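Local coordinates for protein CDC25-like phosphatase YCH1 (Saccharomyces cerevisiae, PDB 3FS5) that acts as a protein phosphatase related to Cdc25, built on a single rhodanese domain, at residues Asp13-His18 and Arg127-Tyr132; Tyr54-Arg58 and Arg96-Ala100; Leu74-Ala78 and Glu112-Cys116. All blocks are in the same frame, centred on the assembly; numbering follows the deposited sequence.

Contact 1. Residues Asp13-His18 and Arg127-Tyr132; sequences DPTELH and RWQSVY
Residues Pro-14 to His-18 open one helix, with Asp-13 at its N-cap position. Residues 127-132 end another. The two axes approach to 10.7 Å and cross at -64°. Pro-14 and Trp-128 have the nearest CA atoms, 5.9 Å apart. Arg-127 points toward helix 14-18 (chi1 t, chi2 between wells at -135°, chi3 m). Pro-14 CD lies 3.4 Å from Arg-127 NH2, over one guanidinium face. Arg-127 NH1 makes a salt bridge to Asp-13 OD2 at 3.5 Å. Trp-128 (chi1 t) is buried. Its CE3 is 4.0 Å from Pro-14 CB and its CZ3 is 3.8 Å from Leu-17 CD2. Its NE1 is hydrogen-bonded to Thr-139 OG1. In this rhodanese fold, each helix directly follows one of two neighbouring parallel strands, 10-12 and 116-121. Tyr-132 (chi1 m) forms an offset stack with His-18 (chi1 t), with centroids 4.2 Å apart and planes at 5°. Tyr-132 OH lies 3.5 Å from Thr-15 CA.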
loop_
_atom_site.group_PDB
_atom_site.type_symbol
_atom_site.label_atom_id
_atom_site.label_comp_id
_atom_site.label_asym_id
_atom_site.label_seq_id
_atom_site.Cartn_x
_atom_site.Cartn_y
_atom_site.Cartn_z
ATOM N N ASP A 13 -2.807 -0.429 -10.934
ATOM C CA ASP A 13 -1.821 -1.225 -11.660
ATOM C C ASP A 13 -0.439 -0.670 -11.326
ATOM O O ASP A 13 -0.303 0.515 -11.021
ATOM C CB ASP A 13 -2.048 -1.132 -13.175
ATOM C CG ASP A 13 -3.093 -2.117 -13.681
ATOM O OD1 ASP A 13 -3.611 -1.900 -14.796
ATOM O OD2 ASP A 13 -3.386 -3.112 -12.982
ATOM N N PRO A 14 0.601 -1.516 -11.387
ATOM C CA PRO A 14 1.984 -1.127 -11.095
ATOM C C PRO A 14 2.446 0.089 -11.903
ATOM O O PRO A 14 3.150 0.956 -11.382
ATOM C CB PRO A 14 2.783 -2.381 -11.461
ATOM C CG PRO A 14 1.812 -3.485 -11.214
ATOM C CD PRO A 14 0.526 -2.939 -11.762
ATOM N N THR A 15 2.058 0.139 -13.177
ATOM C CA THR A 15 2.442 1.247 -14.049
ATOM C C THR A 15 1.905 2.587 -13.552
ATOM O O THR A 15 2.569 3.611 -13.694
ATOM C CB THR A 15 1.962 1.020 -15.513
ATOM O OG1 THR A 15 0.545 0.810 -15.534
ATOM C CG2 THR A 15 2.651 -0.194 -16.116
ATOM N N GLU A 16 0.707 2.593 -12.969
ATOM C CA GLU A 16 0.149 3.843 -12.464
ATOM C C GLU A 16 0.821 4.270 -11.158
ATOM O O GLU A 16 1.049 5.456 -10.938
ATOM C CB GLU A 16 -1.368 3.739 -12.267
ATOM C CG GLU A 16 -1.993 5.078 -11.879
ATOM C CD GLU A 16 -3.490 5.159 -12.148
ATOM O OE1 GLU A 16 -4.061 6.256 -11.951
ATOM O OE2 GLU A 16 -4.092 4.139 -12.553
ATOM N N LEU A 17 1.139 3.315 -10.286
ATOM C CA LEU A 17 1.811 3.664 -9.037
ATOM C C LEU A 17 3.191 4.222 -9.368
ATOM O O LEU A 17 3.633 5.204 -8.778
ATOM C CB LEU A 17 1.969 2.440 -8.126
ATOM C CG LEU A 17 2.819 2.667 -6.867
ATOM C CD1 LEU A 17 2.247 3.825 -6.051
ATOM C CD2 LEU A 17 2.858 1.388 -6.033
ATOM N N HIS A 18 3.864 3.592 -10.322
ATOM C CA HIS A 18 5.191 4.038 -10.716
ATOM C C HIS A 18 5.137 5.481 -11.205
ATOM O O HIS A 18 6.030 6.274 -10.919
ATOM C CB HIS A 18 5.751 3.118 -11.810
ATOM C CG HIS A 18 7.055 3.583 -12.374
ATOM N ND1 HIS A 18 7.136 4.432 -13.455
ATOM C CD2 HIS A 18 8.329 3.358 -11.975
ATOM C CE1 HIS A 18 8.403 4.712 -13.698
ATOM N NE2 HIS A 18 9.148 4.074 -12.814
ATOM N N ARG A 127 4.438 -8.899 -8.951
ATOM C CA ARG A 127 4.286 -8.304 -10.273
ATOM C C ARG A 127 5.144 -7.051 -10.345
ATOM O O ARG A 127 5.767 -6.771 -11.368
ATOM C CB ARG A 127 2.831 -7.941 -10.584
ATOM C CG ARG A 127 2.571 -7.976 -12.087
ATOM C CD ARG A 127 1.790 -6.791 -12.628
ATOM N NE ARG A 127 0.366 -6.851 -12.320
ATOM C CZ ARG A 127 -0.567 -6.162 -12.975
ATOM N NH1 ARG A 127 -1.842 -6.270 -12.625
ATOM N NH2 ARG A 127 -0.229 -5.379 -13.992
ATOM N N TRP A 128 5.177 -6.299 -9.248
ATOM C CA TRP A 128 5.975 -5.082 -9.197
ATOM C C TRP A 128 7.433 -5.332 -9.580
ATOM O O TRP A 128 7.965 -4.671 -10.471
ATOM C CB TRP A 128 5.914 -4.465 -7.795
ATOM C CG TRP A 128 6.766 -3.236 -7.639
ATOM C CD1 TRP A 128 8.049 -3.179 -7.181
ATOM C CD2 TRP A 128 6.401 -1.893 -7.982
ATOM N NE1 TRP A 128 8.509 -1.884 -7.216
ATOM C CE2 TRP A 128 7.518 -1.074 -7.703
ATOM C CE3 TRP A 128 5.239 -1.302 -8.500
ATOM C CZ2 TRP A 128 7.508 0.309 -7.924
ATOM C CZ3 TRP A 128 5.230 0.075 -8.721
ATOM C CH2 TRP A 128 6.360 0.863 -8.432
ATOM N N GLN A 129 8.079 -6.288 -8.915
ATOM C CA GLN A 129 9.483 -6.566 -9.204
ATOM C C GLN A 129 9.754 -7.080 -10.617
ATOM O O GLN A 129 10.836 -6.860 -11.157
ATOM C CB GLN A 129 10.074 -7.540 -8.163
ATOM C CG GLN A 129 9.562 -8.977 -8.200
ATOM C CD GLN A 129 10.185 -9.814 -9.310
ATOM O OE1 GLN A 129 11.399 -9.781 -9.529
ATOM N NE2 GLN A 129 9.355 -10.583 -10.004
ATOM N N SER A 130 8.782 -7.748 -11.229
ATOM C CA SER A 130 8.991 -8.272 -12.574
ATOM C C SER A 130 9.169 -7.121 -13.559
ATOM O O SER A 130 9.688 -7.308 -14.656
ATOM C CB SER A 130 7.809 -9.144 -13.009
ATOM O OG SER A 130 6.657 -8.359 -13.277
ATOM N N VAL A 131 8.751 -5.926 -13.154
ATOM C CA VAL A 131 8.853 -4.753 -14.014
ATOM C C VAL A 131 9.824 -3.697 -13.496
ATOM O O VAL A 131 10.612 -3.149 -14.264
ATOM C CB VAL A 131 7.470 -4.072 -14.194
ATOM C CG1 VAL A 131 7.593 -2.879 -15.127
ATOM C CG2 VAL A 131 6.466 -5.067 -14.736
ATOM N N TYR A 132 9.769 -3.420 -12.197
ATOM C CA TYR A 132 10.618 -2.392 -11.596
ATOM C C TYR A 132 11.600 -2.896 -10.542
ATOM O O TYR A 132 12.242 -2.096 -9.857
ATOM C CB TYR A 132 9.738 -1.307 -10.970
ATOM C CG TYR A 132 8.714 -0.717 -11.915
ATOM C CD1 TYR A 132 7.351 -0.913 -11.707
ATOM C CD2 TYR A 132 9.112 0.031 -13.027
ATOM C CE1 TYR A 132 6.405 -0.381 -12.579
ATOM C CE2 TYR A 132 8.174 0.567 -13.909
ATOM C CZ TYR A 132 6.823 0.359 -13.679
ATOM O OH TYR A 132 5.891 0.887 -14.546
#

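Contact 2. Residues Tyr54-Arg58 and Arg96-Ala100; sequences YAYSR and RGPSA
Tyr-56 lays one face of its ring under the side chain of Arg-96. Arg-96 is the last residue of a CX5R sequence that starts at Cys-90. This is the signature of the active-site loop in Cdc25 phosphatases, so Arg-96 is probably the arginine of the phosphate-binding site. Residues 96-100 are the first turn of helix 96-106, closed by the bond from Ala-100 N to Arg-96 O at 2.9 Å. Residues 54 and 55 are extended, and Ala-55 is at the N-cap position of helix 56-61. The nearest CA atoms are those of Tyr-56 and Ala-100, 6.4 Å apart.

Tyr-56 has chi1 t and points toward the other helix. Arg-96 runs m, t, t. Its CG makes a CH-pi contact, 4.3 Å from the ring centroid and 23° off the ring normal. Farther along, Arg-96 NE is 3.4 Å from Tyr-56 CD2, which lies over a face of the guanidinium. Tyr-56 CD1 is 3.9 Å from Ala-100 CB, and Tyr-56 OH is 3.5 Å from Ser-99 CB. Ser-99 OG is hydrogen-bonded to Gln-95 O. A water accepts from Arg-96 NH1 at 2.6 Å and is hydrogen-bonded to Ser-57 OG at 2.7 Å.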
loop_
_atom_site.group_PDB
_atom_site.type_symbol
_atom_site.label_atom_id
_atom_site.label_comp_id
_atom_site.label_asym_id
_atom_site.label_seq_id
_atom_site.Cartn_x
_atom_site.Cartn_y
_atom_site.Cartn_z
ATOM N N TYR A 54 3.638 -2.993 7.663
ATOM C CA TYR A 54 2.696 -3.357 8.730
ATOM C C TYR A 54 2.090 -4.724 8.420
ATOM O O TYR A 54 1.138 -4.826 7.642
ATOM C CB TYR A 54 1.559 -2.324 8.847
ATOM C CG TYR A 54 1.953 -1.055 9.564
ATOM C CD1 TYR A 54 2.747 -0.098 8.939
ATOM C CD2 TYR A 54 1.566 -0.829 10.886
ATOM C CE1 TYR A 54 3.150 1.049 9.606
ATOM C CE2 TYR A 54 1.963 0.317 11.564
ATOM C CZ TYR A 54 2.758 1.251 10.917
ATOM O OH TYR A 54 3.181 2.381 11.576
ATOM N N ALA A 55 2.633 -5.772 9.035
ATOM C CA ALA A 55 2.159 -7.135 8.794
ATOM C C ALA A 55 0.658 -7.320 9.024
ATOM O O ALA A 55 0.121 -6.932 10.063
ATOM C CB ALA A 55 2.948 -8.122 9.658
ATOM N N TYR A 56 -0.006 -7.928 8.049
ATOM C CA TYR A 56 -1.440 -8.177 8.130
ATOM C C TYR A 56 -1.844 -8.937 9.395
ATOM O O TYR A 56 -2.810 -8.572 10.066
ATOM C CB TYR A 56 -1.905 -8.974 6.915
ATOM C CG TYR A 56 -3.371 -9.328 6.969
ATOM C CD1 TYR A 56 -4.346 -8.370 6.717
ATOM C CD2 TYR A 56 -3.784 -10.617 7.299
ATOM C CE1 TYR A 56 -5.698 -8.683 6.789
ATOM C CE2 TYR A 56 -5.133 -10.942 7.374
ATOM C CZ TYR A 56 -6.085 -9.970 7.118
ATOM O OH TYR A 56 -7.422 -10.281 7.186
ATOM N N SER A 57 -1.106 -9.997 9.715
ATOM C CA SER A 57 -1.415 -10.803 10.895
ATOM C C SER A 57 -1.506 -9.970 12.161
ATOM O O SER A 57 -2.417 -10.156 12.969
ATOM C CB SER A 57 -0.366 -11.905 11.089
ATOM O OG SER A 57 -0.416 -12.840 10.026
ATOM N N ARG A 58 -0.567 -9.049 12.338
ATOM C CA ARG A 58 -0.568 -8.210 13.526
ATOM C C ARG A 58 -1.651 -7.132 13.483
ATOM O O ARG A 58 -2.233 -6.789 14.512
ATOM C CB ARG A 58 0.803 -7.570 13.724
ATOM C CG ARG A 58 0.957 -6.905 15.075
ATOM C CD ARG A 58 2.369 -6.413 15.292
ATOM N NE ARG A 58 2.481 -5.630 16.518
ATOM C CZ ARG A 58 3.557 -4.928 16.854
ATOM N NH1 ARG A 58 3.574 -4.241 17.990
ATOM N NH2 ARG A 58 4.617 -4.913 16.055
ATOM N N ARG A 96 -5.598 -11.087 1.123
ATOM C CA ARG A 96 -5.169 -10.290 2.262
ATOM C C ARG A 96 -5.025 -8.808 1.938
ATOM O O ARG A 96 -5.113 -7.962 2.829
ATOM C CB ARG A 96 -3.861 -10.835 2.833
ATOM C CG ARG A 96 -4.049 -12.118 3.624
ATOM C CD ARG A 96 -2.852 -12.400 4.516
ATOM N NE ARG A 96 -3.134 -13.450 5.492
ATOM C CZ ARG A 96 -2.349 -13.732 6.528
ATOM N NH1 ARG A 96 -2.683 -14.702 7.368
ATOM N NH2 ARG A 96 -1.233 -13.040 6.729
ATOM N N GLY A 97 -4.807 -8.499 0.663
ATOM C CA GLY A 97 -4.678 -7.113 0.243
ATOM C C GLY A 97 -5.966 -6.354 0.519
ATOM O O GLY A 97 -5.965 -5.388 1.283
ATOM N N PRO A 98 -7.085 -6.747 -0.108
ATOM C CA PRO A 98 -8.332 -6.028 0.158
ATOM C C PRO A 98 -8.817 -6.186 1.607
ATOM O O PRO A 98 -9.480 -5.297 2.135
ATOM C CB PRO A 98 -9.305 -6.605 -0.882
ATOM C CG PRO A 98 -8.699 -7.921 -1.262
ATOM C CD PRO A 98 -7.226 -7.632 -1.277
ATOM N N SER A 99 -8.481 -7.304 2.249
ATOM C CA SER A 99 -8.874 -7.515 3.645
ATOM C C SER A 99 -8.175 -6.498 4.546
ATOM O O SER A 99 -8.762 -6.009 5.503
ATOM C CB SER A 99 -8.527 -8.932 4.115
ATOM O OG SER A 99 -9.287 -9.889 3.410
ATOM N N ALA A 100 -6.922 -6.173 4.240
ATOM C CA ALA A 100 -6.201 -5.189 5.046
ATOM C C ALA A 100 -6.862 -3.829 4.857
ATOM O O ALA A 100 -7.040 -3.078 5.813
ATOM C CB ALA A 100 -4.735 -5.121 4.626
HETATM O O HOH W 1 -2.205 -14.881 9.903
#

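Contact 3. Residues Leu74-Ala78 and Glu112-Cys116; sequences LEKQA and ELSRC
Arg-115, Leu-74 and Gln-77 bury the most surface here, about 100, 90 and 55 Å² in turn. Leu-74 and Gln-77 lie one turn apart in helix 63-78, where Ala-78 N bonds Leu-74 O at 3.0 Å. Arg-115 comes from the loop after helix 96-106. Residues 112-115 have helical backbone angles, and Arg-115 N bonds Glu-112 O at 3.0 Å. The chain turns extended at Cys-116. The nearest CA atoms are those of Gln-77 and Arg-115, 7.1 Å apart.

The CA-to-CB bond of Arg-115 points toward the helix, with chi1 m and chi2 (-144°) and chi3 (-97°) between wells. Leu-74 has chi1 m and chi2 t. Its CD2 is 3.8 Å from Arg-115 CZ and 4.1 Å from Cys-116 SG. Its CD1 is 3.4 Å from Glu-112 OE2. Glu-112 OE1 accepts a hydrogen bond from Asp-109 N and forms a salt bridge with Lys-70 NZ. Gln-77 (chi1 t) points its CA-to-CB bond toward residues 112-116. The contact joins helix 63-78 to the loop leading into strand 116-121 of the central rhodanese sheet. Leu-74 CD2 lies over one face of the Arg-115 guanidinium, so a charged side chain packs here against a hydrocarbon surface.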
loop_
_atom_site.group_PDB
_atom_site.type_symbol
_atom_site.label_atom_id
_atom_site.label_comp_id
_atom_site.label_asym_id
_atom_site.label_seq_id
_atom_site.Cartn_x
_atom_site.Cartn_y
_atom_site.Cartn_z
ATOM N N LEU A 74 -3.412 9.373 9.089
ATOM C CA LEU A 74 -4.176 10.611 9.228
ATOM C C LEU A 74 -3.292 11.804 9.556
ATOM O O LEU A 74 -3.587 12.933 9.163
ATOM C CB LEU A 74 -5.265 10.446 10.294
ATOM C CG LEU A 74 -6.402 9.501 9.889
ATOM C CD1 LEU A 74 -7.386 9.323 11.037
ATOM C CD2 LEU A 74 -7.110 10.072 8.659
ATOM N N GLU A 75 -2.202 11.551 10.269
ATOM C CA GLU A 75 -1.276 12.612 10.631
ATOM C C GLU A 75 -0.595 13.126 9.362
ATOM O O GLU A 75 -0.383 14.330 9.198
ATOM C CB GLU A 75 -0.248 12.079 11.628
ATOM C CG GLU A 75 0.629 13.144 12.246
ATOM C CD GLU A 75 1.265 12.676 13.540
ATOM O OE1 GLU A 75 0.513 12.410 14.504
ATOM O OE2 GLU A 75 2.509 12.568 13.592
ATOM N N LYS A 76 -0.267 12.208 8.460
ATOM C CA LYS A 76 0.366 12.567 7.192
ATOM C C LYS A 76 -0.641 13.300 6.301
ATOM O O LYS A 76 -0.294 14.250 5.594
ATOM C CB LYS A 76 0.861 11.300 6.479
ATOM C CG LYS A 76 1.561 11.531 5.139
ATOM C CD LYS A 76 2.101 10.207 4.584
ATOM C CE LYS A 76 3.053 10.394 3.399
ATOM N NZ LYS A 76 2.369 10.852 2.163
ATOM N N GLN A 77 -1.894 12.855 6.341
ATOM C CA GLN A 77 -2.941 13.462 5.525
ATOM C C GLN A 77 -3.206 14.909 5.938
ATOM O O GLN A 77 -3.373 15.788 5.090
ATOM C CB GLN A 77 -4.230 12.630 5.629
ATOM C CG GLN A 77 -5.352 13.072 4.690
ATOM C CD GLN A 77 -6.197 14.207 5.252
ATOM O OE1 GLN A 77 -6.905 14.892 4.511
ATOM N NE2 GLN A 77 -6.137 14.402 6.564
ATOM N N ALA A 78 -3.232 15.150 7.246
ATOM C CA ALA A 78 -3.487 16.482 7.789
ATOM C C ALA A 78 -2.565 17.570 7.228
ATOM O O ALA A 78 -3.006 18.692 6.987
ATOM C CB ALA A 78 -3.386 16.442 9.307
ATOM N N GLU A 112 -13.775 10.791 9.220
ATOM C CA GLU A 112 -12.479 10.448 8.653
ATOM C C GLU A 112 -12.610 9.726 7.308
ATOM O O GLU A 112 -11.624 9.548 6.592
ATOM C CB GLU A 112 -11.704 9.576 9.648
ATOM C CG GLU A 112 -11.654 10.176 11.047
ATOM C CD GLU A 112 -11.081 9.232 12.088
ATOM O OE1 GLU A 112 -11.533 8.068 12.151
ATOM O OE2 GLU A 112 -10.192 9.660 12.853
ATOM N N LEU A 113 -13.828 9.317 6.966
ATOM C CA LEU A 113 -14.060 8.616 5.710
ATOM C C LEU A 113 -13.644 9.433 4.496
ATOM O O LEU A 113 -13.187 8.874 3.499
ATOM C CB LEU A 113 -15.533 8.230 5.569
ATOM C CG LEU A 113 -16.015 6.963 6.281
ATOM C CD1 LEU A 113 -17.486 6.734 5.956
ATOM C CD2 LEU A 113 -15.182 5.765 5.830
ATOM N N SER A 114 -13.795 10.751 4.579
ATOM C CA SER A 114 -13.449 11.627 3.463
ATOM C C SER A 114 -11.966 11.986 3.385
ATOM O O SER A 114 -11.513 12.569 2.400
ATOM C CB SER A 114 -14.269 12.917 3.544
ATOM O OG SER A 114 -13.995 13.607 4.754
ATOM N N ARG A 115 -11.205 11.639 4.417
ATOM C CA ARG A 115 -9.784 11.966 4.428
ATOM C C ARG A 115 -8.863 10.985 3.708
ATOM O O ARG A 115 -7.689 11.289 3.479
ATOM C CB ARG A 115 -9.304 12.137 5.868
ATOM C CG ARG A 115 -9.820 13.403 6.527
ATOM C CD ARG A 115 -8.756 13.973 7.445
ATOM N NE ARG A 115 -8.949 13.586 8.829
ATOM C CZ ARG A 115 -8.002 13.619 9.758
ATOM N NH1 ARG A 115 -8.294 13.257 10.996
ATOM N NH2 ARG A 115 -6.762 13.980 9.449
ATOM N N CYS A 116 -9.386 9.815 3.355
ATOM C CA CYS A 116 -8.586 8.794 2.681
ATOM C C CYS A 116 -9.292 8.164 1.489
ATOM O O CYS A 116 -10.518 8.195 1.389
ATOM C CB CYS A 116 -8.238 7.654 3.652
ATOM S SG CYS A 116 -7.280 8.093 5.108
#

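In the fold
Contact 1 closes a loop that contains both other contacts. Contacts 2 and 3 cross along the sequence: helices 56-61 and 63-78 follow each other, and helix 96-106 leads on toward the loop 112-116. No two contacts touch. The centres of contacts 1 and 3 are about 25 Å apart, on opposite sides of the chain's centre. Contact 2 is about 20 Å from contact 1 and 19 Å from contact 3, between centres. It includes the last residue of the probable active-site loop, Arg-96; the loop starts at Cys-90, modified by a hydroxyethylthio group in this crystal. Contact 1 joins the helices that follow strands 10-12 and 116-121; contact 3 joins helix 63-78 to the start of strand 116-121.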